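Local coordinates for protein probable CoA-transferase alpha subunit (Rhodococcus jostii, PDB 6COJ) that belongs to the coenzyme A transferase family and binds a CoA thioester of a bicyclic ring system, probably acting on CoA thioesters of this kind, at residues L175-A180 / A208-R213; E218-T223 / V245-N250; G262-F267 / A298-F303. The protein carries 1 engineered substitution. All blocks are in the same frame, centred on the assembly; numbering follows the deposited sequence. Where two conformers were deposited one is given.

Overall arrangement
Contacts 1 and 2 reach the same seven-stranded parallel sheet, while contact 3 joins two helices near the end of the chain. Contact 1 (175-180 / 208-213) is buried and is held mainly by backbone hydrogen bonds, with small apolar side chains packed on one face. Contact 2 (218-223 / 245-250), about 21 Å away between centres, is only partly buried; there, glutamate carboxylates bind backbone amides beyond the strand ends. Contact 3 (262-267 / 298-303) is buried again but has no direct hydrogen bond across it, relying on aromatic packing and one bridging water. Contacts 1 and 3 lie on opposite sides of the chain's centre.

Contact 1: L175-A180 / A208-R213; sequences LNLDAA and AAAEKR
Two neighbouring chain runs of the parallel sheet in an open alpha/beta fold meet here: 175-180, which leads into strand 177-184, and the loop 208-213, which leads into strand 213-217. Leu177, Ala180 and Ala210 point to one face of the sheet, Ala179 and Lys212 to the other. Leu177 has CG beside its backbone N, which swings CD1 against Ala209 CB at 4.0 Å. Its CB lies alongside Ala210 CB at 3.8 Å, and the Ala210 methyl in turn meets Ala180 CB at 3.7 Å, so that it is wedged between Leu177 and Ala180. Helix 117-128 packs on Ala209 through Leu124 and Ala127, and Val65 touches Leu177. An alanine at Leu177 keeps CB beside Ala210 but removes the branch that meets Ala209 CB and Val65, and would probably loosen the packing on this face of the sheet.

The backbones are joined by four bonds whose pattern changes midway. Leu177 first straddles Ala210, its N bonding Ala209 O and its O receiving Glu211 N, both at 3.0 Å. Both chains then turn a corner, at Asp178 and at Glu211-Lys212, and the roles swap: Lys212 now gives its N to Asp178 O and accepts Ala180 N. The last bond, 2.9 Å from Ala180 N to Lys212 O, runs nearly along the C=O axis, whereas in the other three the donor stands above the carbonyl plane. Asp178 points away from 208-213, and its OD2 binds Thr35 N. Arg213 NH1 binds Cys207 O, while its NE forms a salt bridge with Asp243. At the exposed end Asn176 lies beside a water that bridges the segments, 2.8 Å from Asn176 OD1 and 2.9 Å from Ala209 O, the carbonyl that also takes Leu177 N.

Contact 2: E218-T223 / V245-N250; sequences ERVVET and VVEAPN
Glu247 sets CG anti to its backbone N (chi1 -172°) and runs extended from there, while Glu218 keeps CG beside its own N and bends at chi2 (-68°); each carboxylate thereby reaches a backbone amide of the other segment. Val220 N points almost straight at Glu247 OE2, 2.9 Å away with 174° at the hydrogen, and meets it from well above the carboxylate plane. In the second bond Asn250 N approaches Glu218 OE2 at 2.8 Å on the syn lone pair. The other oxygen, Glu218 OE1, is taken by Tyr261 OH and His183 NE2, so three bonds grip this group and would probably favour its charged form.

On the same side of the Glu247 carboxylate as its own N, Val220 puts CG2 obliquely across the stem of that chain, 3.8 Å from Glu247 CB and 4.0 Å from Val245 CG1. The Pro249 ring lies against the backbone of 218-223, its CG 3.7 Å from Glu218 O. Arg219 runs side by side with Glu247, but Arg219 NH1 stays 5.7 Å from Glu247 OE2, so the charges do not pair.

The loop after strand 213-217 here meets the last residues of 244-247, the outermost strand within this chain, and the residues that follow, at the carboxyl ends of neighbouring parallel strands, as in an open alpha/beta sheet.

Contact 3: G262-F267 / A298-F303; sequences GRDEKF and AAVKKF
Helix 293-306 packs here on the start of helix 265-274 through a T-shaped phenylalanine pair, just beyond the N-cap of the latter. Along 298-303, Ala299 lies to one side and touches Tyr288 of helix 278-288. Val300 is the first to engage 262-267. Its CG2, anti to the carbonyl carbon, stands over one face of the Phe267 ring as a CH-pi contact, 4.0 Å from the centroid and 16° off the ring normal. The other methyl, Val300 CG1, faces the Asp264 carboxylate loosely.

The carbonyl of Val300 links to the cap through a water, which donates to Val300 O at 2.9 Å and to Asp264 OD2 at 2.7 Å. That carboxylate is well occupied: OD2 also binds His253 NE2, and Asp264 OD1 caps the helix by accepting Phe267 N at 3.1 Å. The helix N-terminus and these donors would probably stabilise its negative charge.

One turn on, Phe303 N bonds Ala299 O within the helix, and the Phe303 side chain, with CG anti to the backbone N, extends toward 262-267. Its ring offers a face to the edge of Phe267, the planes 89° apart and the centroids 5.3 Å. Phe267 is thus held by Val300 on a face and Phe303 at its edge, with Tyr288 adding a second edge-to-face partner and His270 meeting the Phe303 ring. The closest approach of the two phenylalanines is 3.7 Å from Phe267 CD1 to Phe303 CD1, offset toward the rim of the Phe303 ring.

Contact 1: L175-A180 / A208-R213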
ATOM      1  N   LEU A 175      -7.493  13.805  -0.633  1.00 13.35           N
ATOM      2  CA  LEU A 175      -8.866  13.765  -1.135  1.00 13.19           C
ATOM      3  C   LEU A 175      -9.801  13.322  -0.008  1.00 13.81           C
ATOM      4  O   LEU A 175     -10.330  12.206   0.019  1.00 15.24           O
ATOM      5  CB  LEU A 175      -8.955  12.849  -2.358  1.00 14.14           C
ATOM      6  CG  LEU A 175      -8.185  13.337  -3.593  1.00 13.69           C
ATOM      7  CD1 LEU A 175      -8.120  12.253  -4.662  1.00 15.74           C
ATOM      8  CD2 LEU A 175      -8.813  14.609  -4.156  1.00 16.35           C
ATOM      9  N   ASN A 176      -9.978  14.218   0.960  1.00 15.16           N
ATOM     10  CA  ASN A 176     -10.884  13.938   2.064  1.00 14.72           C
ATOM     11  C   ASN A 176     -12.319  13.937   1.562  1.00 14.70           C
ATOM     12  O   ASN A 176     -12.720  14.801   0.781  1.00 16.84           O
ATOM     13  CB  ASN A 176     -10.728  15.002   3.148  1.00 14.98           C
ATOM     14  CG  ASN A 176      -9.288  15.177   3.572  1.00 24.72           C
ATOM     15  OD1 ASN A 176      -8.740  14.337   4.275  1.00 26.46           O
ATOM     16  ND2 ASN A 176      -8.664  16.266   3.135  1.00 26.86           N
ATOM     17  N   LEU A 177     -13.103  12.974   2.023  1.00 13.14           N
ATOM     18  CA  LEU A 177     -14.464  12.787   1.547  1.00 13.07           C
ATOM     19  C   LEU A 177     -15.463  12.901   2.689  1.00 14.96           C
ATOM     20  O   LEU A 177     -15.229  12.387   3.788  1.00 15.56           O
ATOM     21  CB  LEU A 177     -14.614  11.394   0.937  1.00 13.48           C
ATOM     22  CG  LEU A 177     -13.521  10.956  -0.044  1.00 14.42           C
ATOM     23  CD1 LEU A 177     -13.674   9.479  -0.402  1.00 14.38           C
ATOM     24  CD2 LEU A 177     -13.554  11.824  -1.293  1.00 16.83           C
ATOM     25  N   ASP A 178     -16.603  13.543   2.413  1.00 14.87           N
ATOM     26  CA  ASP A 178     -17.697  13.480   3.374  1.00 14.42           C
ATOM     27  C   ASP A 178     -18.286  12.082   3.414  1.00 15.67           C
ATOM     28  O   ASP A 178     -18.689  11.606   4.481  1.00 15.98           O
ATOM     29  CB  ASP A 178     -18.774  14.507   3.028  1.00 15.66           C
ATOM     30  CG  ASP A 178     -18.260  15.924   3.127  1.00 18.18           C
ATOM     31  OD1 ASP A 178     -17.672  16.270   4.176  1.00 23.24           O
ATOM     32  OD2 ASP A 178     -18.414  16.676   2.148  1.00 18.73           O
ATOM     33  N   ALA A 179     -18.355  11.412   2.264  1.00 14.98           N
ATOM     34  CA  ALA A 179     -18.944  10.083   2.215  1.00 14.06           C
ATOM     35  C   ALA A 179     -18.268   9.257   1.134  1.00 14.41           C
ATOM     36  O   ALA A 179     -17.687   9.791   0.183  1.00 16.09           O
ATOM     37  CB  ALA A 179     -20.457  10.149   1.967  1.00 15.40           C
ATOM     38  N   ALA A 180     -18.331   7.939   1.307  1.00 14.32           N
ATOM     39  CA  ALA A 180     -17.902   6.989   0.288  1.00 14.03           C
ATOM     40  C   ALA A 180     -19.031   6.004   0.032  1.00 14.92           C
ATOM     41  O   ALA A 180     -19.717   5.574   0.967  1.00 15.20           O
ATOM     42  CB  ALA A 180     -16.649   6.207   0.723  1.00 14.31           C
ATOM     43  N   ALA A 208     -11.502   4.529   3.758  1.00 12.04           N
ATOM     44  CA  ALA A 208     -10.553   5.094   4.713  1.00 12.30           C
ATOM     45  C   ALA A 208     -10.452   6.610   4.597  1.00 14.14           C
ATOM     46  O   ALA A 208     -10.073   7.274   5.567  1.00 13.64           O
ATOM     47  CB  ALA A 208      -9.174   4.448   4.535  1.00 12.87           C
ATOM     48  N   ALA A 209     -10.777   7.173   3.431  1.00 14.55           N
ATOM     49  CA  ALA A 209     -10.678   8.610   3.196  1.00 14.43           C
ATOM     50  C   ALA A 209     -11.942   9.375   3.576  1.00 12.32           C
ATOM     51  O   ALA A 209     -11.947  10.607   3.478  1.00 14.98           O
ATOM     52  CB  ALA A 209     -10.370   8.873   1.717  1.00 15.65           C
ATOM     53  N   ALA A 210     -13.001   8.687   4.009  1.00 14.03           N
ATOM     54  CA  ALA A 210     -14.319   9.287   4.144  1.00 14.96           C
ATOM     55  C   ALA A 210     -14.785   9.326   5.594  1.00 16.28           C
ATOM     56  O   ALA A 210     -14.365   8.528   6.435  1.00 15.89           O
ATOM     57  CB  ALA A 210     -15.355   8.519   3.312  1.00 14.48           C
ATOM     58  N   GLU A 211     -15.723  10.241   5.854  1.00 16.10           N
ATOM     59  CA  GLU A 211     -16.367  10.338   7.161  1.00 17.42           C
ATOM     60  C   GLU A 211     -17.503   9.329   7.311  1.00 17.55           C
ATOM     61  O   GLU A 211     -17.580   8.617   8.318  1.00 19.91           O
ATOM     62  CB  GLU A 211     -16.907  11.751   7.344  1.00 19.74           C
ATOM     63  CG  GLU A 211     -17.574  12.016   8.675  1.00 28.72           C
ATOM     64  CD  GLU A 211     -16.591  12.068   9.826  1.00 74.21           C
ATOM     65  OE1 GLU A 211     -17.029  11.896  10.985  1.00 84.74           O
ATOM     66  OE2 GLU A 211     -15.385  12.284   9.564  1.00 77.31           O
ATOM     67  N   LYS A 212     -18.401   9.261   6.326  1.00 18.51           N
ATOM     68  CA  LYS A 212     -19.536   8.338   6.335  1.00 15.82           C
ATOM     69  C   LYS A 212     -19.357   7.329   5.209  1.00 14.45           C
ATOM     70  O   LYS A 212     -19.129   7.715   4.062  1.00 17.28           O
ATOM     71  CB  LYS A 212     -20.850   9.088   6.099  1.00 17.56           C
ATOM     72  CG  LYS A 212     -21.179  10.175   7.096  1.00 24.97           C
ATOM     73  CD  LYS A 212     -22.446  10.912   6.647  1.00 34.57           C
ATOM     74  CE  LYS A 212     -22.610  12.257   7.332  1.00 40.13           C
ATOM     75  NZ  LYS A 212     -22.676  12.125   8.812  1.00 54.99           N
ATOM     76  N   ARG A 213     -19.458   6.039   5.526  1.00 12.92           N
ATOM     77  CA  ARG A 213     -19.076   4.991   4.591  1.00 12.82           C
ATOM     78  C   ARG A 213     -20.230   4.016   4.414  1.00 14.95           C
ATOM     79  O   ARG A 213     -20.683   3.402   5.386  1.00 16.24           O
ATOM     80  CB  ARG A 213     -17.844   4.251   5.111  1.00 14.57           C
ATOM     81  CG  ARG A 213     -16.533   5.020   4.961  1.00 16.09           C
ATOM     82  CD  ARG A 213     -16.328   6.076   6.034  1.00 17.68           C
ATOM     83  NE  ARG A 213     -16.366   5.513   7.383  1.00 15.82           N
ATOM     84  CZ  ARG A 213     -15.313   4.981   7.996  1.00 19.13           C
ATOM     85  NH1 ARG A 213     -14.143   4.933   7.377  1.00 17.47           N
ATOM     86  NH2 ARG A 213     -15.434   4.508   9.225  1.00 18.50           N
TER
HETATM   87  O   HOH W   1     -10.681  12.519   5.177  1.00 39.40           O

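Contact 2: E218-T223 / V245-N250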
ATOM      1  N   GLU A 218     -23.486  -7.901  -2.554  1.00 19.13           N
ATOM      2  CA  GLU A 218     -24.381  -8.847  -3.216  1.00 20.63           C
ATOM      3  C   GLU A 218     -25.199  -9.651  -2.214  1.00 21.47           C
ATOM      4  O   GLU A 218     -26.362  -9.987  -2.474  1.00 23.53           O
ATOM      5  CB  GLU A 218     -23.609  -9.812  -4.118  1.00 22.53           C
ATOM      6  CG  GLU A 218     -22.907  -9.201  -5.312  1.00 22.16           C
ATOM      7  CD  GLU A 218     -23.902  -8.676  -6.334  1.00 23.83           C
ATOM      8  OE1 GLU A 218     -23.695  -7.539  -6.799  1.00 22.89           O
ATOM      9  OE2 GLU A 218     -24.899  -9.369  -6.619  1.00 26.21           O
ATOM     10  N   ARG A 219     -24.600  -9.999  -1.081  1.00 20.22           N
ATOM     11  CA  ARG A 219     -25.255 -10.822  -0.081  1.00 21.15           C
ATOM     12  C   ARG A 219     -24.643 -10.502   1.275  1.00 19.28           C
ATOM     13  O   ARG A 219     -23.422 -10.349   1.398  1.00 18.72           O
ATOM     14  CB  ARG A 219     -25.054 -12.312  -0.390  1.00 24.24           C
ATOM     15  CG  ARG A 219     -25.769 -13.254   0.571  1.00 30.12           C
ATOM     16  CD  ARG A 219     -25.485 -14.711   0.237  1.00 43.60           C
ATOM     17  NE  ARG A 219     -25.852 -15.035  -1.134  1.00 58.52           N
ATOM     18  CZ  ARG A 219     -27.027 -15.547  -1.491  1.00 77.35           C
ATOM     19  NH1 ARG A 219     -27.959 -15.785  -0.571  1.00 73.09           N
ATOM     20  NH2 ARG A 219     -27.276 -15.815  -2.772  1.00 58.89           N
ATOM     21  N   VAL A 220     -25.500 -10.407   2.287  1.00 20.36           N
ATOM     22  CA  VAL A 220     -25.078 -10.275   3.672  1.00 19.22           C
ATOM     23  C   VAL A 220     -25.098 -11.662   4.290  1.00 20.03           C
ATOM     24  O   VAL A 220     -26.093 -12.392   4.166  1.00 22.02           O
ATOM     25  CB  VAL A 220     -25.993  -9.311   4.447  1.00 21.65           C
ATOM     26  CG1 VAL A 220     -25.629  -9.318   5.928  1.00 24.58           C
ATOM     27  CG2 VAL A 220     -25.862  -7.915   3.901  1.00 21.51           C
ATOM     28  N   VAL A 221     -23.993 -12.035   4.937  1.00 19.29           N
ATOM     29  CA  VAL A 221     -23.836 -13.333   5.580  1.00 20.45           C
ATOM     30  C   VAL A 221     -23.306 -13.102   6.990  1.00 20.80           C
ATOM     31  O   VAL A 221     -22.881 -12.006   7.343  1.00 19.28           O
ATOM     32  CB  VAL A 221     -22.878 -14.245   4.785  1.00 22.25           C
ATOM     33  CG1 VAL A 221     -23.417 -14.492   3.378  1.00 24.17           C
ATOM     34  CG2 VAL A 221     -21.493 -13.617   4.725  1.00 21.67           C
ATOM     35  N   GLU A 222     -23.375 -14.139   7.826  0.63 22.00           N
ATOM     36  CA  GLU A 222     -22.759 -13.996   9.140  0.63 20.81           C
ATOM     37  C   GLU A 222     -21.238 -13.961   8.998  0.63 20.27           C
ATOM     38  O   GLU A 222     -20.663 -14.456   8.025  0.63 21.71           O
ATOM     39  CB  GLU A 222     -23.188 -15.113  10.105  0.63 23.33           C
ATOM     40  CG  GLU A 222     -24.690 -15.165  10.432  0.63 24.49           C
ATOM     41  CD  GLU A 222     -25.173 -14.109  11.431  0.63 26.02           C
ATOM     42  OE1 GLU A 222     -24.388 -13.653  12.288  0.63 27.55           O
ATOM     43  OE2 GLU A 222     -26.371 -13.746  11.366  0.63 28.27           O
ATOM     44  N   THR A 223     -20.588 -13.357   9.996  1.00 19.74           N
ATOM     45  CA  THR A 223     -19.140 -13.158   9.956  1.00 18.54           C
ATOM     46  C   THR A 223     -18.406 -14.463   9.695  1.00 19.14           C
ATOM     47  O   THR A 223     -17.491 -14.523   8.863  1.00 20.06           O
ATOM     48  CB  THR A 223     -18.655 -12.561  11.276  1.00 18.17           C
ATOM     49  OG1 THR A 223     -19.363 -11.346  11.551  1.00 20.94           O
ATOM     50  CG2 THR A 223     -17.150 -12.256  11.211  1.00 19.23           C
ATOM     51  N   VAL A 245     -24.431  -0.870   5.881  1.00 15.21           N
ATOM     52  CA  VAL A 245     -24.337  -2.030   4.998  1.00 14.89           C
ATOM     53  C   VAL A 245     -25.678  -2.212   4.303  1.00 15.23           C
ATOM     54  O   VAL A 245     -26.711  -2.328   4.970  1.00 17.45           O
ATOM     55  CB  VAL A 245     -23.985  -3.302   5.792  1.00 17.61           C
ATOM     56  CG1 VAL A 245     -24.011  -4.535   4.879  1.00 17.35           C
ATOM     57  CG2 VAL A 245     -22.642  -3.156   6.474  1.00 17.88           C
ATOM     58  N   VAL A 246     -25.663  -2.262   2.971  1.00 15.52           N
ATOM     59  CA  VAL A 246     -26.876  -2.441   2.175  1.00 16.81           C
ATOM     60  C   VAL A 246     -26.770  -3.766   1.431  1.00 18.34           C
ATOM     61  O   VAL A 246     -25.788  -4.008   0.722  1.00 19.67           O
ATOM     62  CB  VAL A 246     -27.072  -1.288   1.176  1.00 16.54           C
ATOM     63  CG1 VAL A 246     -28.359  -1.497   0.374  1.00 18.12           C
ATOM     64  CG2 VAL A 246     -27.089   0.063   1.897  1.00 20.11           C
ATOM     65  N   GLU A 247     -27.776  -4.618   1.578  1.00 18.40           N
ATOM     66  CA  GLU A 247     -27.831  -5.834   0.776  1.00 17.31           C
ATOM     67  C   GLU A 247     -28.479  -5.497  -0.560  1.00 18.05           C
ATOM     68  O   GLU A 247     -29.662  -5.151  -0.609  1.00 21.52           O
ATOM     69  CB  GLU A 247     -28.600  -6.938   1.498  1.00 19.35           C
ATOM     70  CG  GLU A 247     -28.506  -8.271   0.793  1.00 20.49           C
ATOM     71  CD  GLU A 247     -28.884  -9.426   1.693  1.00 27.81           C
ATOM     72  OE1 GLU A 247     -29.730  -9.225   2.591  1.00 41.07           O
ATOM     73  OE2 GLU A 247     -28.323 -10.528   1.513  1.00 25.19           O
ATOM     74  N   ALA A 248     -27.711  -5.592  -1.644  1.00 18.49           N
ATOM     75  CA  ALA A 248     -28.173  -5.202  -2.976  1.00 17.61           C
ATOM     76  C   ALA A 248     -27.697  -6.219  -3.998  1.00 17.44           C
ATOM     77  O   ALA A 248     -26.685  -6.017  -4.686  1.00 17.68           O
ATOM     78  CB  ALA A 248     -27.712  -3.787  -3.334  1.00 18.86           C
ATOM     79  N   PRO A 249     -28.412  -7.337  -4.135  1.00 19.25           N
ATOM     80  CA  PRO A 249     -28.088  -8.309  -5.188  1.00 18.71           C
ATOM     81  C   PRO A 249     -28.176  -7.668  -6.565  1.00 21.08           C
ATOM     82  O   PRO A 249     -29.108  -6.916  -6.859  1.00 20.77           O
ATOM     83  CB  PRO A 249     -29.151  -9.402  -5.018  1.00 23.29           C
ATOM     84  CG  PRO A 249     -29.789  -9.145  -3.690  1.00 23.04           C
ATOM     85  CD  PRO A 249     -29.611  -7.703  -3.369  1.00 19.74           C
ATOM     86  N   ASN A 250     -27.179  -7.957  -7.407  1.00 19.48           N
ATOM     87  CA  ASN A 250     -27.055  -7.327  -8.719  1.00 18.42           C
ATOM     88  C   ASN A 250     -26.900  -5.816  -8.603  1.00 17.39           C
ATOM     89  O   ASN A 250     -27.220  -5.079  -9.543  1.00 19.39           O
ATOM     90  CB  ASN A 250     -28.208  -7.707  -9.667  1.00 19.23           C
ATOM     91  CG  ASN A 250     -27.755  -7.880 -11.113  1.00 24.13           C
ATOM     92  OD1 ASN A 250     -26.662  -8.385 -11.381  1.00 25.33           O
ATOM     93  ND2 ASN A 250     -28.606  -7.471 -12.057  1.00 25.43           N
TER

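Contact 3: G262-F267 / A298-F303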
ATOM      1  N   GLY A 262     -20.363 -10.699 -14.970  1.00 18.99           N
ATOM      2  CA  GLY A 262     -19.697  -9.781 -15.868  1.00 17.80           C
ATOM      3  C   GLY A 262     -20.550  -8.565 -16.192  1.00 18.29           C
ATOM      4  O   GLY A 262     -21.647  -8.369 -15.667  1.00 22.35           O
ATOM      5  N   ARG A 263     -20.014  -7.726 -17.072  1.00 18.00           N
ATOM      6  CA  ARG A 263     -20.731  -6.526 -17.483  1.00 19.06           C
ATOM      7  C   ARG A 263     -21.908  -6.898 -18.374  1.00 18.90           C
ATOM      8  O   ARG A 263     -21.814  -7.786 -19.223  1.00 20.90           O
ATOM      9  CB  ARG A 263     -19.784  -5.591 -18.241  1.00 17.61           C
ATOM     10  CG  ARG A 263     -20.410  -4.265 -18.684  1.00 17.07           C
ATOM     11  CD  ARG A 263     -19.380  -3.352 -19.360  1.00 18.13           C
ATOM     12  NE  ARG A 263     -18.246  -3.079 -18.479  1.00 17.26           N
ATOM     13  CZ  ARG A 263     -17.024  -3.574 -18.644  1.00 17.04           C
ATOM     14  NH1 ARG A 263     -16.755  -4.357 -19.680  1.00 20.33           N
ATOM     15  NH2 ARG A 263     -16.066  -3.277 -17.778  1.00 17.15           N
ATOM     16  N   ASP A 264     -23.032  -6.208 -18.183  1.00 18.00           N
ATOM     17  CA  ASP A 264     -24.168  -6.366 -19.091  1.00 20.28           C
ATOM     18  C   ASP A 264     -23.902  -5.456 -20.279  1.00 20.10           C
ATOM     19  O   ASP A 264     -24.319  -4.298 -20.305  1.00 21.87           O
ATOM     20  CB  ASP A 264     -25.470  -6.010 -18.388  1.00 19.06           C
ATOM     21  CG  ASP A 264     -26.692  -6.346 -19.222  1.00 19.90           C
ATOM     22  OD1 ASP A 264     -26.571  -6.511 -20.459  1.00 20.43           O
ATOM     23  OD2 ASP A 264     -27.783  -6.454 -18.632  1.00 20.87           O
ATOM     24  N   GLU A 265     -23.158  -5.988 -21.259  1.00 20.51           N
ATOM     25  CA  GLU A 265     -22.684  -5.172 -22.374  1.00 19.94           C
ATOM     26  C   GLU A 265     -23.843  -4.635 -23.202  1.00 22.71           C
ATOM     27  O   GLU A 265     -23.845  -3.460 -23.595  1.00 24.29           O
ATOM     28  CB  GLU A 265     -21.734  -5.991 -23.255  1.00 21.45           C
ATOM     29  CG  GLU A 265     -20.473  -6.499 -22.548  1.00 20.48           C
ATOM     30  CD  GLU A 265     -19.436  -5.415 -22.348  1.00 25.03           C
ATOM     31  OE1 GLU A 265     -18.398  -5.698 -21.713  1.00 25.03           O
ATOM     32  OE2 GLU A 265     -19.657  -4.283 -22.820  1.00 22.74           O
ATOM     33  N   LYS A 266     -24.839  -5.483 -23.478  1.00 24.01           N
ATOM     34  CA  LYS A 266     -25.989  -5.049 -24.262  1.00 24.04           C
ATOM     35  C   LYS A 266     -26.743  -3.925 -23.560  1.00 23.19           C
ATOM     36  O   LYS A 266     -27.176  -2.962 -24.204  1.00 24.41           O
ATOM     37  CB  LYS A 266     -26.906  -6.242 -24.541  1.00 27.82           C
ATOM     38  CG  LYS A 266     -26.433  -7.164 -25.674  1.00 39.06           C
ATOM     39  CD  LYS A 266     -25.496  -8.255 -25.191  1.00 57.51           C
ATOM     40  CE  LYS A 266     -24.406  -8.565 -26.205  1.00 59.05           C
ATOM     41  NZ  LYS A 266     -23.309  -9.421 -25.671  1.00 54.18           N
ATOM     42  N   PHE A 267     -26.904  -4.021 -22.236  1.00 22.49           N
ATOM     43  CA  PHE A 267     -27.633  -2.970 -21.539  1.00 24.92           C
ATOM     44  C   PHE A 267     -26.820  -1.692 -21.447  1.00 20.76           C
ATOM     45  O   PHE A 267     -27.377  -0.593 -21.540  1.00 22.10           O
ATOM     46  CB  PHE A 267     -28.106  -3.402 -20.153  1.00 22.52           C
ATOM     47  CG  PHE A 267     -29.106  -2.448 -19.564  1.00 23.70           C
ATOM     48  CD1 PHE A 267     -30.438  -2.507 -19.949  1.00 24.66           C
ATOM     49  CD2 PHE A 267     -28.711  -1.454 -18.688  1.00 23.07           C
ATOM     50  CE1 PHE A 267     -31.358  -1.613 -19.442  1.00 27.50           C
ATOM     51  CE2 PHE A 267     -29.630  -0.555 -18.174  1.00 22.25           C
ATOM     52  CZ  PHE A 267     -30.960  -0.633 -18.557  1.00 24.99           C
ATOM     53  N   ALA A 298     -36.259  -5.769 -12.374  1.00 23.33           N
ATOM     54  CA  ALA A 298     -37.240  -6.455 -13.207  1.00 23.72           C
ATOM     55  C   ALA A 298     -37.154  -5.986 -14.654  1.00 24.96           C
ATOM     56  O   ALA A 298     -37.235  -6.796 -15.586  1.00 24.57           O
ATOM     57  CB  ALA A 298     -38.643  -6.219 -12.651  1.00 26.37           C
ATOM     58  N   ALA A 299     -36.992  -4.678 -14.865  1.00 23.11           N
ATOM     59  CA  ALA A 299     -36.949  -4.154 -16.225  1.00 23.27           C
ATOM     60  C   ALA A 299     -35.680  -4.588 -16.940  1.00 23.72           C
ATOM     61  O   ALA A 299     -35.697  -4.841 -18.152  1.00 26.05           O
ATOM     62  CB  ALA A 299     -37.046  -2.630 -16.195  1.00 26.36           C
ATOM     63  N   VAL A 300     -34.576  -4.677 -16.207  1.00 22.45           N
ATOM     64  CA  VAL A 300     -33.331  -5.132 -16.801  1.00 24.14           C
ATOM     65  C   VAL A 300     -33.427  -6.598 -17.198  1.00 23.55           C
ATOM     66  O   VAL A 300     -32.907  -7.011 -18.241  1.00 25.63           O
ATOM     67  CB  VAL A 300     -32.186  -4.848 -15.816  1.00 27.35           C
ATOM     68  CG1 VAL A 300     -31.067  -5.856 -15.982  1.00 33.70           C
ATOM     69  CG2 VAL A 300     -31.726  -3.410 -15.999  1.00 28.69           C
ATOM     70  N   LYS A 301     -34.095  -7.410 -16.375  1.00 22.26           N
ATOM     71  CA  LYS A 301     -34.289  -8.810 -16.729  1.00 23.89           C
ATOM     72  C   LYS A 301     -35.144  -8.940 -17.983  1.00 26.07           C
ATOM     73  O   LYS A 301     -34.852  -9.756 -18.864  1.00 26.27           O
ATOM     74  CB  LYS A 301     -34.928  -9.555 -15.557  1.00 25.07           C
ATOM     75  CG  LYS A 301     -35.109 -11.043 -15.785  1.00 33.36           C
ATOM     76  CD  LYS A 301     -35.915 -11.670 -14.663  1.00 47.33           C
ATOM     77  CE  LYS A 301     -36.531 -12.993 -15.099  1.00 75.82           C
ATOM     78  NZ  LYS A 301     -36.756 -13.914 -13.951  1.00 88.67           N
ATOM     79  N   LYS A 302     -36.194  -8.123 -18.086  1.00 26.00           N
ATOM     80  CA  LYS A 302     -37.055  -8.150 -19.261  1.00 27.50           C
ATOM     81  C   LYS A 302     -36.288  -7.739 -20.517  1.00 26.77           C
ATOM     82  O   LYS A 302     -36.447  -8.352 -21.579  1.00 27.60           O
ATOM     83  CB  LYS A 302     -38.263  -7.247 -18.998  1.00 27.43           C
ATOM     84  CG  LYS A 302     -39.212  -7.018 -20.157  1.00 34.91           C
ATOM     85  CD  LYS A 302     -40.350  -6.111 -19.695  1.00 32.24           C
ATOM     86  CE  LYS A 302     -41.313  -5.776 -20.822  1.00 44.45           C
ATOM     87  NZ  LYS A 302     -40.669  -4.874 -21.823  1.00 54.43           N
ATOM     88  N   PHE A 303     -35.422  -6.728 -20.402  1.00 26.53           N
ATOM     89  CA  PHE A 303     -34.602  -6.299 -21.535  1.00 25.31           C
ATOM     90  C   PHE A 303     -33.721  -7.439 -22.041  1.00 26.28           C
ATOM     91  O   PHE A 303     -33.625  -7.682 -23.251  1.00 27.95           O
ATOM     92  CB  PHE A 303     -33.749  -5.096 -21.117  1.00 28.01           C
ATOM     93  CG  PHE A 303     -32.857  -4.564 -22.211  1.00 27.85           C
ATOM     94  CD1 PHE A 303     -31.573  -5.062 -22.388  1.00 31.59           C
ATOM     95  CD2 PHE A 303     -33.304  -3.562 -23.058  1.00 35.22           C
ATOM     96  CE1 PHE A 303     -30.754  -4.571 -23.395  1.00 32.99           C
ATOM     97  CE2 PHE A 303     -32.490  -3.068 -24.066  1.00 33.74           C
ATOM     98  CZ  PHE A 303     -31.212  -3.574 -24.231  1.00 33.19           C
TER
HETATM   99  O   HOH W   2     -30.317  -6.687 -19.582  1.00 33.05           O